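Local coordinates for protein enzyme subtilase SubTY from Bacillus sp. TY145 (Bacillus sp., PDB 5FFN) that is a subtilase-family serine endopeptidase that probably hydrolyses peptide bonds through the Ser-His-Asp mechanism of the subtilisins, at residues G10-Q18 with S303-K311. Numbering follows the deposited sequence.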
loop_
_atom_site.group_PDB
_atom_site.type_symbol
_atom_site.label_atom_id
_atom_site.label_comp_id
_atom_site.label_asym_id
_atom_site.label_seq_id
_atom_site.Cartn_x
_atom_site.Cartn_y
_atom_site.Cartn_z
ATOM N N GLY A 10 9.117 -8.457 8.049
ATOM C CA GLY A 10 8.518 -8.611 6.705
ATOM C C GLY A 10 9.540 -8.891 5.615
ATOM O O GLY A 10 9.261 -9.593 4.637
ATOM N N ILE A 11 10.722 -8.299 5.791
ATOM C CA ILE A 11 11.806 -8.433 4.844
ATOM C C ILE A 11 12.354 -9.834 4.979
ATOM O O ILE A 11 12.524 -10.505 3.973
ATOM C CB ILE A 11 12.901 -7.368 5.042
ATOM C CG1 ILE A 11 12.302 -5.952 4.985
ATOM C CG2 ILE A 11 14.005 -7.532 4.004
ATOM C CD1 ILE A 11 11.692 -5.558 3.601
ATOM N N LYS A 12 12.654 -10.266 6.210
ATOM C CA LYS A 12 13.089 -11.655 6.450
ATOM C C LYS A 12 12.046 -12.647 5.938
ATOM O O LYS A 12 12.375 -13.660 5.308
ATOM C CB LYS A 12 13.273 -11.904 7.929
ATOM C CG LYS A 12 14.502 -11.194 8.574
ATOM C CD LYS A 12 14.462 -11.499 10.097
ATOM C CE LYS A 12 15.781 -11.228 10.781
ATOM N NZ LYS A 12 15.993 -9.822 11.267
ATOM N N SER A 13 10.781 -12.334 6.187
ATOM C CA SER A 13 9.695 -13.226 5.799
ATOM C C SER A 13 9.585 -13.361 4.264
ATOM O O SER A 13 9.492 -14.473 3.719
ATOM C CB SER A 13 8.370 -12.739 6.394
ATOM O OG SER A 13 7.296 -13.582 5.964
ATOM N N ILE A 14 9.573 -12.243 3.561
ATOM C CA ILE A 14 9.381 -12.313 2.098
ATOM C C ILE A 14 10.601 -12.916 1.397
ATOM O O ILE A 14 10.481 -13.490 0.318
ATOM C CB ILE A 14 8.949 -10.938 1.513
ATOM C CG1 ILE A 14 8.201 -11.118 0.182
ATOM C CG2 ILE A 14 10.074 -9.983 1.402
ATOM C CD1 ILE A 14 7.607 -9.844 -0.369
ATOM N N TYR A 15 11.769 -12.759 2.022
ATOM C CA TYR A 15 12.996 -13.408 1.554
ATOM C C TYR A 15 13.015 -14.892 1.904
ATOM O O TYR A 15 13.774 -15.674 1.306
ATOM C CB TYR A 15 14.253 -12.665 2.068
ATOM C CG TYR A 15 14.728 -11.600 1.088
ATOM C CD1 TYR A 15 14.054 -10.361 0.967
ATOM C CD2 TYR A 15 15.820 -11.820 0.263
ATOM C CE1 TYR A 15 14.469 -9.409 0.054
ATOM C CE2 TYR A 15 16.246 -10.874 -0.637
ATOM C CZ TYR A 15 15.563 -9.667 -0.764
ATOM O OH TYR A 15 16.020 -8.771 -1.698
ATOM N N ASN A 16 12.170 -15.275 2.854
ATOM C CA ASN A 16 12.064 -16.659 3.344
ATOM C C ASN A 16 13.442 -17.077 3.900
ATOM O O ASN A 16 13.963 -18.153 3.608
ATOM C CB ASN A 16 11.546 -17.595 2.238
ATOM C CG ASN A 16 10.818 -18.820 2.778
ATOM O OD1 ASN A 16 10.946 -19.185 3.946
ATOM N ND2 ASN A 16 10.050 -19.470 1.911
ATOM N N ASP A 17 14.027 -16.177 4.685
ATOM C CA ASP A 17 15.358 -16.396 5.258
ATOM C C ASP A 17 15.549 -15.572 6.520
ATOM O O ASP A 17 15.788 -14.387 6.448
ATOM C CB ASP A 17 16.415 -16.055 4.239
ATOM C CG ASP A 17 17.822 -16.503 4.673
ATOM O OD1 ASP A 17 18.014 -16.865 5.839
ATOM O OD2 ASP A 17 18.710 -16.470 3.820
ATOM N N GLN A 18 15.436 -16.220 7.667
ATOM C CA GLN A 18 15.466 -15.528 8.948
ATOM C C GLN A 18 16.871 -15.073 9.302
ATOM O O GLN A 18 17.064 -14.246 10.192
ATOM C CB GLN A 18 14.874 -16.415 10.032
ATOM C CG GLN A 18 13.396 -16.670 9.861
ATOM C CD GLN A 18 12.620 -15.370 9.742
ATOM O OE1 GLN A 18 11.950 -15.122 8.734
ATOM N NE2 GLN A 18 12.750 -14.516 10.748
ATOM N N SER A 303 -6.992 -13.547 1.541
ATOM C CA SER A 303 -5.589 -13.524 1.187
ATOM C C SER A 303 -5.328 -13.606 -0.336
ATOM O O SER A 303 -4.187 -13.576 -0.743
ATOM C CB SER A 303 -4.872 -14.673 1.879
ATOM O OG SER A 303 -5.294 -15.945 1.370
ATOM N N GLY A 304 -6.378 -13.749 -1.133
ATOM C CA GLY A 304 -6.224 -13.903 -2.564
ATOM C C GLY A 304 -5.501 -15.199 -2.898
ATOM O O GLY A 304 -5.796 -16.253 -2.354
ATOM N N PHE A 305 -4.570 -15.106 -3.849
ATOM C CA PHE A 305 -3.899 -16.247 -4.392
ATOM C C PHE A 305 -2.862 -16.809 -3.440
ATOM O O PHE A 305 -2.453 -17.959 -3.593
ATOM C CB PHE A 305 -3.167 -15.922 -5.706
ATOM C CG PHE A 305 -4.056 -15.617 -6.908
ATOM C CD1 PHE A 305 -5.404 -15.281 -6.785
ATOM C CD2 PHE A 305 -3.481 -15.571 -8.187
ATOM C CE1 PHE A 305 -6.197 -14.950 -7.915
ATOM C CE2 PHE A 305 -4.263 -15.260 -9.300
ATOM C CZ PHE A 305 -5.595 -14.942 -9.180
ATOM N N GLY A 306 -2.457 -16.018 -2.452
ATOM C CA GLY A 306 -1.467 -16.470 -1.501
ATOM C C GLY A 306 -0.446 -15.391 -1.251
ATOM O O GLY A 306 -0.689 -14.182 -1.442
ATOM N N TYR A 307 0.714 -15.845 -0.824
ATOM C CA TYR A 307 1.822 -14.995 -0.399
ATOM C C TYR A 307 3.052 -15.149 -1.296
ATOM O O TYR A 307 3.832 -16.092 -1.118
ATOM C CB TYR A 307 2.144 -15.362 1.057
ATOM C CG TYR A 307 3.300 -14.637 1.713
ATOM C CD1 TYR A 307 3.849 -13.456 1.174
ATOM C CD2 TYR A 307 3.842 -15.118 2.933
ATOM C CE1 TYR A 307 4.919 -12.795 1.774
ATOM C CE2 TYR A 307 4.884 -14.450 3.572
ATOM C CZ TYR A 307 5.416 -13.259 2.992
ATOM O OH TYR A 307 6.475 -12.579 3.550
ATOM N N PRO A 308 3.263 -14.208 -2.241
ATOM C CA PRO A 308 4.432 -14.330 -3.143
ATOM C C PRO A 308 5.725 -13.945 -2.410
ATOM O O PRO A 308 5.786 -12.919 -1.682
ATOM C CB PRO A 308 4.130 -13.327 -4.250
ATOM C CG PRO A 308 3.329 -12.221 -3.520
ATOM C CD PRO A 308 2.538 -12.941 -2.462
ATOM N N ARG A 309 6.734 -14.767 -2.593
ATOM C CA ARG A 309 8.001 -14.595 -1.903
ATOM C C ARG A 309 9.203 -14.697 -2.820
ATOM O O ARG A 309 9.100 -15.091 -3.989
ATOM C CB ARG A 309 8.059 -15.632 -0.775
ATOM C CG ARG A 309 6.878 -15.608 0.169
ATOM C CD ARG A 309 6.859 -16.736 1.194
ATOM N NE ARG A 309 7.671 -16.450 2.381
ATOM C CZ ARG A 309 7.732 -17.288 3.422
ATOM N NH1 ARG A 309 7.070 -18.442 3.387
ATOM N NH2 ARG A 309 8.419 -16.985 4.513
ATOM N N VAL A 310 10.380 -14.390 -2.280
ATOM C CA VAL A 310 11.639 -14.529 -3.044
ATOM C C VAL A 310 11.884 -15.989 -3.404
ATOM O O VAL A 310 12.332 -16.314 -4.497
ATOM C CB VAL A 310 12.838 -13.927 -2.229
ATOM C CG1 VAL A 310 14.183 -14.196 -2.911
ATOM C CG2 VAL A 310 12.643 -12.436 -2.076
ATOM N N LYS A 311 11.621 -16.846 -2.430
ATOM C CA LYS A 311 11.672 -18.295 -2.627
ATOM C C LYS A 311 10.707 -18.978 -1.678
ATOM O O LYS A 311 10.175 -18.339 -0.765
ATOM C CB LYS A 311 13.101 -18.789 -2.368
ATOM C CG LYS A 311 13.691 -18.385 -1.016
ATOM C CD LYS A 311 15.036 -19.100 -0.793
ATOM C CE LYS A 311 15.449 -19.047 0.665
ATOM N NZ LYS A 311 16.874 -19.472 0.839
ATOM O OXT LYS A 311 10.433 -20.191 -1.804
HETATM O O HOH W 1 16.500 -19.689 3.885
#
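Arg309 closes the C-terminal end of helix 9-15 by giving both NE (3.0 Å) and NH2 (2.8 Å) to Ser13 O, side-on and in its guanidinium plane. The Arg309 side chain bends at chi3 (84°) to bring this edge round. Ser13 O also accepts from Asn16 N inside the Schellman motif, where Asn16 tolerates positive phi, so three donors grip one carbonyl of the last turn. The guanidinium is held flat between the Asn16 amide, stacked 11° from parallel, and Tyr307 CE2, off-centre on the opposite face. In the tightly packed part, Tyr307 OH meets Ser13 OG at 2.7 Å, Val310 N bonds Ile14 O almost linearly, and Val310 CG2 sits 3.8 Å over the centre of the Tyr15 ring, a CH-pi contact suited to a compact branched residue. A leucine at Arg309 would probably cost Ser13 O two of these three donors and the Asn16 amide its stacked cation. Asn16 ND2 hydrogen-bonds Lys311 O from above the carbonyl plane; toward solvent the fit slackens, and Lys311 NZ meets Asn16 O through a water. Helix-end carbonyls thus find donors in the C-terminal tail, whose positive guanidinium probably also suits the helix dipole, joining a helix near the N-terminus to that tail.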